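Local coordinates for putative uncharacterized protein (Coprinopsis cinerea, PDB 3W9A) that probably hydrolyses beta-glucans, as the beta-jelly-roll catalytic domain of a fungal glycoside hydrolase of family 131, at residues 7-12 with 218-223; 29-34 with 82-87; 117-122 with 197-202. All blocks are in the same frame, centred on the assembly; numbering follows the deposited sequence.

The three contacts form a chain through the jelly roll. Contact 1 sets the loop 7-12 beside segment 218-223 of strand 213-224, and contact 2 lies about 12 Å away, centre to centre. They join where Tyr12 OH is 2.9 Å from Thr29 N, a probable hydrogen bond. Contacts 2 and 3, with centres about 11 Å apart, reach the same sheet and touch where Ile34 CD1 lies 3.3 Å from His200 CE1. Contacts 1 and 3 do not touch: their centres are about 16 Å apart and their nearest atoms about 4 Å. One glycerol, probably from the crystallisation liquor, bonds to Tyr33 of contact 2 and His200 of contact 3, and may mark a pocket between them.

Contact 1 (7-12 with 218-223); sequences GSFNNY and SGVYIE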
loop_
_atom_site.group_PDB
_atom_site.type_symbol
_atom_site.label_atom_id
_atom_site.label_comp_id
_atom_site.label_asym_id
_atom_site.label_seq_id
_atom_site.Cartn_x
_atom_site.Cartn_y
_atom_site.Cartn_z
ATOM N N GLY A 7 9.142 1.799 6.113
ATOM C CA GLY A 7 9.097 1.092 4.829
ATOM C C GLY A 7 9.791 1.814 3.689
ATOM O O GLY A 7 9.522 1.528 2.509
ATOM N N SER A 8 10.681 2.751 4.021
ATOM C CA SER A 8 11.497 3.430 3.020
ATOM C C SER A 8 12.098 2.391 2.093
ATOM O O SER A 8 12.485 1.321 2.544
ATOM C CB SER A 8 12.639 4.192 3.695
ATOM O OG SER A 8 13.627 4.528 2.735
ATOM N N PHE A 9 12.163 2.695 0.799
ATOM C CA PHE A 9 12.815 1.812 -0.149
ATOM C C PHE A 9 14.269 2.243 -0.395
ATOM O O PHE A 9 14.922 1.728 -1.318
ATOM C CB PHE A 9 12.029 1.754 -1.470
ATOM C CG PHE A 9 10.670 1.144 -1.328
ATOM C CD1 PHE A 9 10.530 -0.188 -0.995
ATOM C CD2 PHE A 9 9.522 1.904 -1.510
ATOM C CE1 PHE A 9 9.278 -0.757 -0.843
ATOM C CE2 PHE A 9 8.268 1.335 -1.369
ATOM C CZ PHE A 9 8.146 0.005 -1.027
ATOM N N ASN A 10 14.804 3.157 0.431
ATOM C CA ASN A 10 16.154 3.680 0.151
ATOM C C ASN A 10 17.224 2.572 0.099
ATOM O O ASN A 10 18.201 2.714 -0.603
ATOM C CB ASN A 10 16.575 4.757 1.157
ATOM C CG ASN A 10 15.836 6.058 0.973
ATOM O OD1 ASN A 10 15.175 6.275 -0.050
ATOM N ND2 ASN A 10 15.939 6.942 1.977
ATOM N N ASN A 11 17.039 1.485 0.840
ATOM C CA ASN A 11 18.027 0.402 0.863
ATOM C C ASN A 11 17.699 -0.686 -0.134
ATOM O O ASN A 11 18.436 -1.655 -0.255
ATOM C CB ASN A 11 18.138 -0.206 2.259
ATOM C CG ASN A 11 18.818 0.721 3.235
ATOM O OD1 ASN A 11 19.268 1.806 2.871
ATOM N ND2 ASN A 11 18.893 0.301 4.489
ATOM N N TYR A 12 16.594 -0.520 -0.855
ATOM C CA TYR A 12 16.189 -1.509 -1.844
ATOM C C TYR A 12 16.495 -0.939 -3.211
ATOM O O TYR A 12 15.735 -0.132 -3.732
ATOM C CB TYR A 12 14.708 -1.891 -1.675
ATOM C CG TYR A 12 14.463 -2.688 -0.415
ATOM C CD1 TYR A 12 14.485 -4.089 -0.424
ATOM C CD2 TYR A 12 14.246 -2.047 0.803
ATOM C CE1 TYR A 12 14.250 -4.816 0.744
ATOM C CE2 TYR A 12 14.026 -2.766 1.966
ATOM C CZ TYR A 12 14.030 -4.140 1.943
ATOM O OH TYR A 12 13.818 -4.822 3.136
ATOM N N SER A 218 4.873 4.461 -2.922
ATOM C CA SER A 218 6.017 5.105 -2.274
ATOM C C SER A 218 5.650 5.718 -0.932
ATOM O O SER A 218 4.476 5.849 -0.595
ATOM C CB SER A 218 6.601 6.174 -3.186
ATOM O OG SER A 218 5.664 7.203 -3.376
ATOM N N GLY A 219 6.675 6.081 -0.168
ATOM C CA GLY A 219 6.481 6.752 1.112
ATOM C C GLY A 219 5.704 5.917 2.117
ATOM O O GLY A 219 4.744 6.395 2.729
ATOM N N VAL A 220 6.125 4.664 2.281
ATOM C CA VAL A 220 5.423 3.733 3.154
ATOM C C VAL A 220 6.053 3.743 4.540
ATOM O O VAL A 220 7.253 3.518 4.669
ATOM C CB VAL A 220 5.452 2.301 2.585
ATOM C CG1 VAL A 220 4.605 1.372 3.451
ATOM C CG2 VAL A 220 4.941 2.291 1.150
ATOM N N TYR A 221 5.244 3.997 5.567
ATOM C CA TYR A 221 5.704 3.901 6.969
ATOM C C TYR A 221 4.533 3.903 7.941
ATOM O O TYR A 221 3.383 4.157 7.555
ATOM C CB TYR A 221 6.696 5.021 7.324
ATOM C CG TYR A 221 6.134 6.446 7.414
ATOM C CD1 TYR A 221 5.931 7.208 6.271
ATOM C CD2 TYR A 221 5.830 7.025 8.656
ATOM C CE1 TYR A 221 5.422 8.507 6.344
ATOM C CE2 TYR A 221 5.329 8.326 8.737
ATOM C CZ TYR A 221 5.133 9.056 7.582
ATOM O OH TYR A 221 4.639 10.332 7.665
ATOM N N ILE A 222 4.843 3.637 9.204
ATOM C CA ILE A 222 3.857 3.568 10.267
ATOM C C ILE A 222 4.403 4.376 11.432
ATOM O O ILE A 222 5.523 4.146 11.883
ATOM C CB ILE A 222 3.603 2.111 10.712
ATOM C CG1 ILE A 222 2.955 1.312 9.565
ATOM C CG2 ILE A 222 2.746 2.074 11.982
ATOM C CD1 ILE A 222 2.957 -0.199 9.758
ATOM N N GLU A 223 3.637 5.360 11.874
ATOM C CA GLU A 223 4.089 6.248 12.932
ATOM C C GLU A 223 3.061 6.306 14.055
ATOM O O GLU A 223 1.893 5.990 13.877
ATOM C CB GLU A 223 4.309 7.648 12.367
ATOM C CG GLU A 223 3.000 8.314 11.920
ATOM C CD GLU A 223 3.156 9.738 11.476
ATOM O OE1 GLU A 223 4.139 10.406 11.869
ATOM O OE2 GLU A 223 2.272 10.194 10.727
HETATM O O HOH W 1 8.418 3.741 1.064
#
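Gly7 and Val220 bring the two segments together, their CA atoms 4.8 Å apart. The 7-12 segment is a loop following strand 3-6, whereas 218-223 belongs to the long strand 213-224. Gly7 N donates to Val220 O over 2.9 Å, but the angle at the hydrogen is only 121°, so this direct bond is weak. A water lies 2.9 Å from Gly7 O, to which it can donate, and accepts from Val220 N at 2.8 Å. Gly7 O also takes a hydrogen bond from Tyr30 OH.

Beyond this point the loop turns away through a type I turn from Phe9 to Tyr12. Ser8 OG accepts from Asn10 N (2.9 Å), giving an ST turn, and the same hydroxyl is bonded to Glu58. The ring of Phe9 folds back, with Gly7 O 3.8 Å above its plane and over its centre. Its CE2 reaches Val220 CG2 at 4.3 Å, meeting that methyl obliquely, while Ser218 CA lies near the ring plane at the edge. Val220 places CG1 anti to the backbone N (chi1 -175°), which leaves CG2 as the branch that meets the ring.

Chemically, the two chains are joined mainly through polar backbone atoms: a bent bond at Val220 O and a probable water-mediated link at Val220 N. The apolar approach of Phe9 to Val220 is loose, but adds burial beside them.

Contact 2 (29-34 with 82-87); sequences TYQWYI and IPQTNA
Gln31 and Gln84 meet amide to amide, their side chains crossing at about a right angle and their planes 49° apart. Gln31 NE2 donates to Gln84 OE1 at 3.1 Å. The acceptor lies in the amide plane of Gln31, but the donor stands 54° out of the carbonyl plane of Gln84. That oxygen is also bonded by Trp21 NE1 and Gln26 NE2, so three N-H groups grip it. Gln84 reaches this position by a bend at chi2 (69°), whereas Gln31 runs out extended beyond CG, its OE1 against Ile82 CB (3.6 Å).

The Tyr33 ring meets Ile82 obliquely, CE2 lying 4.2 Å from CG1, and Trp23 and Trp72 bring further rings against it. The CB of Tyr30 points away from 82-87, yet ring atom CD1 still comes within 4.0 Å of Ile82 O, again obliquely. Trp5 makes an edge-to-face pair with this ring, and Phe9 meets it with planes nearly parallel.

Behind these groups the backbones pair antiparallel. Gln31 N donates to Ile82 O at 2.7 Å, and Ile82 N returns a bond to Gln31 O at 3.1 Å. Next along, Tyr30 faces Pro83 in a non-hydrogen-bonded pair, and then Gln84 N donates to Thr29 O at 2.8 Å, an oxygen that Trp5 NE1 also binds. At the other end of the pairing, past Gln31, Ile34 CD1 touches Ile82 CD1 at 4.1 Å.

Strand 30-34 thus pairs with the end of strand 77-83, which in turn pairs with 203-205: an antiparallel ladder of the kind from which jelly-roll sheets are built.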
loop_
_atom_site.group_PDB
_atom_site.type_symbol
_atom_site.label_atom_id
_atom_site.label_comp_id
_atom_site.label_asym_id
_atom_site.label_seq_id
_atom_site.Cartn_x
_atom_site.Cartn_y
_atom_site.Cartn_z
ATOM N N THR A 29 13.316 -4.751 6.032
ATOM C CA THR A 29 12.048 -4.248 6.538
ATOM C C THR A 29 10.797 -4.861 5.906
ATOM O O THR A 29 9.700 -4.519 6.288
ATOM C CB THR A 29 12.001 -2.729 6.332
ATOM O OG1 THR A 29 12.515 -2.420 5.028
ATOM C CG2 THR A 29 12.849 -2.013 7.423
ATOM N N TYR A 30 10.965 -5.748 4.943
ATOM C CA TYR A 30 9.836 -6.320 4.195
ATOM C C TYR A 30 9.951 -7.828 4.024
ATOM O O TYR A 30 10.989 -8.329 3.590
ATOM C CB TYR A 30 9.783 -5.709 2.802
ATOM C CG TYR A 30 9.243 -4.306 2.726
ATOM C CD1 TYR A 30 7.871 -4.069 2.749
ATOM C CD2 TYR A 30 10.086 -3.218 2.574
ATOM C CE1 TYR A 30 7.362 -2.774 2.644
ATOM C CE2 TYR A 30 9.576 -1.926 2.465
ATOM C CZ TYR A 30 8.215 -1.722 2.493
ATOM O OH TYR A 30 7.691 -0.461 2.390
ATOM N N GLN A 31 8.861 -8.531 4.327
ATOM C CA GLN A 31 8.747 -9.963 4.053
ATOM C C GLN A 31 8.291 -10.135 2.612
ATOM O O GLN A 31 7.390 -9.445 2.150
ATOM C CB GLN A 31 7.754 -10.624 4.963
ATOM C CG GLN A 31 7.934 -10.307 6.428
ATOM C CD GLN A 31 7.003 -11.088 7.317
ATOM O OE1 GLN A 31 5.883 -11.421 6.942
ATOM N NE2 GLN A 31 7.449 -11.347 8.518
ATOM N N TRP A 32 8.912 -11.069 1.914
ATOM C CA TRP A 32 8.636 -11.224 0.497
ATOM C C TRP A 32 8.442 -12.724 0.242
ATOM O O TRP A 32 9.413 -13.477 0.103
ATOM C CB TRP A 32 9.782 -10.634 -0.291
ATOM C CG TRP A 32 9.750 -10.835 -1.783
ATOM C CD1 TRP A 32 10.780 -11.229 -2.565
ATOM C CD2 TRP A 32 8.630 -10.648 -2.645
ATOM N NE1 TRP A 32 10.382 -11.299 -3.874
ATOM C CE2 TRP A 32 9.063 -10.932 -3.950
ATOM C CE3 TRP A 32 7.305 -10.225 -2.443
ATOM C CZ2 TRP A 32 8.223 -10.840 -5.051
ATOM C CZ3 TRP A 32 6.465 -10.114 -3.556
ATOM C CH2 TRP A 32 6.925 -10.415 -4.834
ATOM N N TYR A 33 7.183 -13.139 0.294
ATOM C CA TYR A 33 6.790 -14.540 0.037
ATOM C C TYR A 33 5.448 -14.681 -0.696
ATOM O O TYR A 33 5.186 -15.728 -1.243
ATOM C CB TYR A 33 6.757 -15.358 1.333
ATOM C CG TYR A 33 5.715 -14.922 2.340
ATOM C CD1 TYR A 33 4.468 -15.524 2.391
ATOM C CD2 TYR A 33 5.980 -13.895 3.233
ATOM C CE1 TYR A 33 3.506 -15.119 3.318
ATOM C CE2 TYR A 33 5.033 -13.485 4.162
ATOM C CZ TYR A 33 3.795 -14.087 4.202
ATOM O OH TYR A 33 2.864 -13.655 5.137
ATOM N N ILE A 34 4.587 -13.653 -0.669
ATOM C CA ILE A 34 3.310 -13.711 -1.364
ATOM C C ILE A 34 3.574 -13.306 -2.820
ATOM O O ILE A 34 3.468 -12.152 -3.186
ATOM C CB ILE A 34 2.241 -12.805 -0.691
ATOM C CG1 ILE A 34 2.013 -13.231 0.761
ATOM C CG2 ILE A 34 0.910 -12.883 -1.420
ATOM C CD1 ILE A 34 1.045 -12.349 1.534
ATOM N N ILE A 82 5.016 -7.650 3.099
ATOM C CA ILE A 82 4.497 -7.479 4.450
ATOM C C ILE A 82 5.582 -6.828 5.299
ATOM O O ILE A 82 6.760 -7.119 5.122
ATOM C CB ILE A 82 4.147 -8.817 5.122
ATOM C CG1 ILE A 82 3.267 -9.701 4.219
ATOM C CG2 ILE A 82 3.518 -8.602 6.495
ATOM C CD1 ILE A 82 1.834 -9.247 4.086
ATOM N N PRO A 83 5.200 -5.907 6.185
ATOM C CA PRO A 83 6.228 -5.337 7.042
ATOM C C PRO A 83 6.935 -6.398 7.858
ATOM O O PRO A 83 6.286 -7.299 8.384
ATOM C CB PRO A 83 5.439 -4.410 7.963
ATOM C CG PRO A 83 4.277 -3.987 7.134
ATOM C CD PRO A 83 3.909 -5.227 6.357
ATOM N N GLN A 84 8.254 -6.289 7.930
ATOM C CA GLN A 84 9.062 -7.087 8.841
ATOM C C GLN A 84 9.464 -6.192 10.001
ATOM O O GLN A 84 10.167 -5.201 9.795
ATOM C CB GLN A 84 10.319 -7.597 8.137
ATOM C CG GLN A 84 11.287 -8.374 9.040
ATOM C CD GLN A 84 10.717 -9.711 9.471
ATOM O OE1 GLN A 84 10.432 -10.575 8.648
ATOM N NE2 GLN A 84 10.614 -9.910 10.770
ATOM N N THR A 85 9.011 -6.538 11.209
ATOM C CA THR A 85 9.337 -5.788 12.427
ATOM C C THR A 85 9.107 -6.646 13.646
ATOM O O THR A 85 8.310 -7.573 13.597
ATOM C CB THR A 85 8.466 -4.514 12.564
ATOM O OG1 THR A 85 8.783 -3.831 13.773
ATOM C CG2 THR A 85 6.975 -4.838 12.555
ATOM N N ASN A 86 9.801 -6.330 14.740
ATOM C CA ASN A 86 9.510 -6.919 16.048
ATOM C C ASN A 86 8.589 -6.050 16.876
ATOM O O ASN A 86 8.177 -6.454 17.953
ATOM C CB ASN A 86 10.786 -7.125 16.854
ATOM C CG ASN A 86 11.679 -8.197 16.269
ATOM O OD1 ASN A 86 11.260 -9.039 15.453
ATOM N ND2 ASN A 86 12.928 -8.175 16.692
ATOM N N ALA A 87 8.296 -4.854 16.384
ATOM C CA ALA A 87 7.411 -3.915 17.079
ATOM C C ALA A 87 5.956 -4.333 17.075
ATOM O O ALA A 87 5.530 -5.146 16.263
ATOM C CB ALA A 87 7.536 -2.539 16.439
#

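Contact 3 (117-122 with 197-202); sequences MFFESH and RDFHVG. With GOL (glycerol), chain E.
His200 lies against Phe118 through its CB and the near half of its ring, and turns its tip to glycerol. CB sits over the face of the Phe118 ring, 3.7 Å from the ring centroid, in a CH-pi contact. CG, held anti to the carbonyl carbon (chi1 -65°), comes 3.4 Å from Phe118 CE1, and ND1 lies near Phe118 CE1 and CZ while bonding to Glu80 OE1. On the other branch CD2 passes near Phe118 O. The two rings form an offset stack, centroids 4.6 Å apart and planes at 19°. At the tip NE2 shares a hydrogen bond with glycerol O3 at 2.8 Å, and CE1 approaches glycerol O2. Glu120 OE1 lies close to glycerol O2 and O3, though its modelled position is less certain.

The backbones beneath run antiparallel. His200 N donates to Phe118 O at 2.8 Å, and Glu120 N to Asp198 O at 3.0 Å; the return bond from Phe118 N to His200 O is weak.

Phe119 and Phe199 fill the other side of this pairing. Phe199 turns its edge toward the face of Phe119, with centroids 4.7 Å apart and planes at 52°, and CD1 of Phe199 lies over the centre of that face. CE of Met117, a selenomethionine, touches CE2 of Phe199 at 3.7 Å, its chain being bent at both chi2 and chi3. Tyr96 adds a further ring to this group.

The pairing therefore carries an aromatic cluster around Phe119 and Phe199 on one face, and on the other a stacked Phe118 and His200, whose imidazole, fixed by its stack and by Glu80, presents a polar tip to a hydroxyl. The glycerol probably comes from the crystallisation liquor; its place could mark a carbohydrate-binding pocket.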
loop_
_atom_site.group_PDB
_atom_site.type_symbol
_atom_site.label_atom_id
_atom_site.label_comp_id
_atom_site.label_asym_id
_atom_site.label_seq_id
_atom_site.Cartn_x
_atom_site.Cartn_y
_atom_site.Cartn_z
HETATM N N MSE A 117 -3.388 -2.574 -0.501
HETATM C CA MSE A 117 -2.999 -1.997 0.788
HETATM C C MSE A 117 -3.958 -2.455 1.873
HETATM O O MSE A 117 -4.545 -1.661 2.588
HETATM C CB MSE A 117 -2.900 -0.468 0.660
HETATM C CG MSE A 117 -2.034 0.056 -0.500
HETATM SE SE MSE A 117 -0.148 -0.587 -0.464
HETATM C CE MSE A 117 0.202 -0.174 1.437
ATOM N N PHE A 118 -4.087 -3.769 2.008
ATOM C CA PHE A 118 -5.106 -4.381 2.853
ATOM C C PHE A 118 -4.507 -5.181 3.988
ATOM O O PHE A 118 -3.457 -5.810 3.830
ATOM C CB PHE A 118 -6.034 -5.304 2.041
ATOM C CG PHE A 118 -5.340 -6.432 1.304
ATOM C CD1 PHE A 118 -5.155 -7.678 1.894
ATOM C CD2 PHE A 118 -4.953 -6.274 -0.020
ATOM C CE1 PHE A 118 -4.541 -8.718 1.185
ATOM C CE2 PHE A 118 -4.341 -7.305 -0.726
ATOM C CZ PHE A 118 -4.149 -8.529 -0.134
ATOM N N PHE A 119 -5.200 -5.169 5.123
ATOM C CA PHE A 119 -4.922 -6.125 6.184
ATOM C C PHE A 119 -5.526 -7.458 5.798
ATOM O O PHE A 119 -6.491 -7.495 5.032
ATOM C CB PHE A 119 -5.514 -5.662 7.511
ATOM C CG PHE A 119 -4.796 -4.507 8.110
ATOM C CD1 PHE A 119 -3.731 -4.703 8.960
ATOM C CD2 PHE A 119 -5.190 -3.220 7.820
ATOM C CE1 PHE A 119 -3.063 -3.639 9.507
ATOM C CE2 PHE A 119 -4.546 -2.141 8.377
ATOM C CZ PHE A 119 -3.479 -2.348 9.225
ATOM N N GLU A 120 -4.976 -8.545 6.350
ATOM C CA GLU A 120 -5.470 -9.909 6.082
ATOM C C GLU A 120 -6.987 -10.022 6.258
ATOM O O GLU A 120 -7.678 -10.614 5.415
ATOM C CB GLU A 120 -4.747 -10.921 6.976
ATOM C CG GLU A 120 -5.215 -12.362 6.859
ATOM C CD GLU A 120 -4.878 -13.019 5.535
ATOM O OE1 GLU A 120 -4.198 -12.450 4.662
ATOM O OE2 GLU A 120 -5.293 -14.167 5.363
ATOM N N SER A 121 -7.499 -9.427 7.332
ATOM C CA SER A 121 -8.931 -9.469 7.651
ATOM C C SER A 121 -9.774 -8.477 6.836
ATOM O O SER A 121 -10.997 -8.444 6.960
ATOM C CB SER A 121 -9.122 -9.165 9.128
ATOM O OG SER A 121 -8.843 -7.784 9.389
ATOM N N HIS A 122 -9.108 -7.648 6.036
ATOM C CA HIS A 122 -9.750 -6.617 5.218
ATOM C C HIS A 122 -10.548 -5.617 6.051
ATOM O O HIS A 122 -11.501 -5.008 5.551
ATOM C CB HIS A 122 -10.640 -7.253 4.158
ATOM C CG HIS A 122 -9.926 -8.232 3.287
ATOM N ND1 HIS A 122 -9.220 -7.852 2.166
ATOM C CD2 HIS A 122 -9.809 -9.579 3.369
ATOM C CE1 HIS A 122 -8.691 -8.925 1.598
ATOM N NE2 HIS A 122 -9.035 -9.984 2.305
ATOM N N ARG A 197 2.180 -8.840 11.305
ATOM C CA ARG A 197 2.777 -9.378 10.089
ATOM C C ARG A 197 1.686 -9.761 9.102
ATOM O O ARG A 197 1.747 -10.812 8.449
ATOM C CB ARG A 197 3.689 -10.567 10.414
ATOM C CG ARG A 197 2.969 -11.712 11.099
ATOM C CD ARG A 197 3.921 -12.790 11.557
ATOM N NE ARG A 197 4.559 -12.425 12.820
ATOM C CZ ARG A 197 5.169 -13.285 13.633
ATOM N NH1 ARG A 197 5.227 -14.580 13.330
ATOM N NH2 ARG A 197 5.711 -12.850 14.769
ATOM N N ASP A 198 0.680 -8.894 8.998
ATOM C CA ASP A 198 -0.478 -9.166 8.149
ATOM C C ASP A 198 -1.013 -7.930 7.395
ATOM O O ASP A 198 -2.146 -7.935 6.941
ATOM C CB ASP A 198 -1.589 -9.802 8.993
ATOM C CG ASP A 198 -2.120 -8.864 10.062
ATOM O OD1 ASP A 198 -1.677 -7.694 10.097
ATOM O OD2 ASP A 198 -2.971 -9.313 10.866
ATOM N N PHE A 199 -0.181 -6.902 7.241
ATOM C CA PHE A 199 -0.516 -5.793 6.385
ATOM C C PHE A 199 0.150 -5.957 5.013
ATOM O O PHE A 199 1.379 -6.094 4.908
ATOM C CB PHE A 199 -0.113 -4.480 7.039
ATOM C CG PHE A 199 -0.519 -3.272 6.240
ATOM C CD1 PHE A 199 -1.868 -2.962 6.070
ATOM C CD2 PHE A 199 0.427 -2.457 5.651
ATOM C CE1 PHE A 199 -2.246 -1.870 5.327
ATOM C CE2 PHE A 199 0.044 -1.352 4.900
ATOM C CZ PHE A 199 -1.299 -1.061 4.743
ATOM N N HIS A 200 -0.665 -5.941 3.966
ATOM C CA HIS A 200 -0.231 -6.331 2.631
ATOM C C HIS A 200 0.079 -5.114 1.802
ATOM O O HIS A 200 -0.825 -4.436 1.314
ATOM C CB HIS A 200 -1.288 -7.211 1.961
ATOM C CG HIS A 200 -1.476 -8.525 2.656
ATOM N ND1 HIS A 200 -1.322 -9.744 2.024
ATOM C CD2 HIS A 200 -1.732 -8.806 3.957
ATOM C CE1 HIS A 200 -1.534 -10.711 2.894
ATOM N NE2 HIS A 200 -1.781 -10.168 4.073
ATOM N N VAL A 201 1.372 -4.826 1.677
ATOM C CA VAL A 201 1.815 -3.717 0.863
ATOM C C VAL A 201 1.899 -4.227 -0.575
ATOM O O VAL A 201 2.904 -4.793 -0.985
ATOM C CB VAL A 201 3.178 -3.182 1.325
ATOM C CG1 VAL A 201 3.653 -2.070 0.413
ATOM C CG2 VAL A 201 3.097 -2.689 2.768
ATOM N N GLY A 202 0.832 -4.028 -1.327
ATOM C CA GLY A 202 0.738 -4.567 -2.675
ATOM C C GLY A 202 -0.681 -4.749 -3.166
ATOM O O GLY A 202 -1.599 -4.054 -2.716
HETATM C C1 GOL E . -0.071 -15.093 4.519
HETATM O O1 GOL E . 0.647 -15.719 5.588
HETATM C C2 GOL E . -1.094 -14.109 5.086
HETATM O O2 GOL E . -1.935 -13.697 4.013
HETATM C C3 GOL E . -0.400 -12.918 5.744
HETATM O O3 GOL E . -1.396 -11.964 6.181
HETATM O O HOH W 2 -5.616 -8.429 10.004
#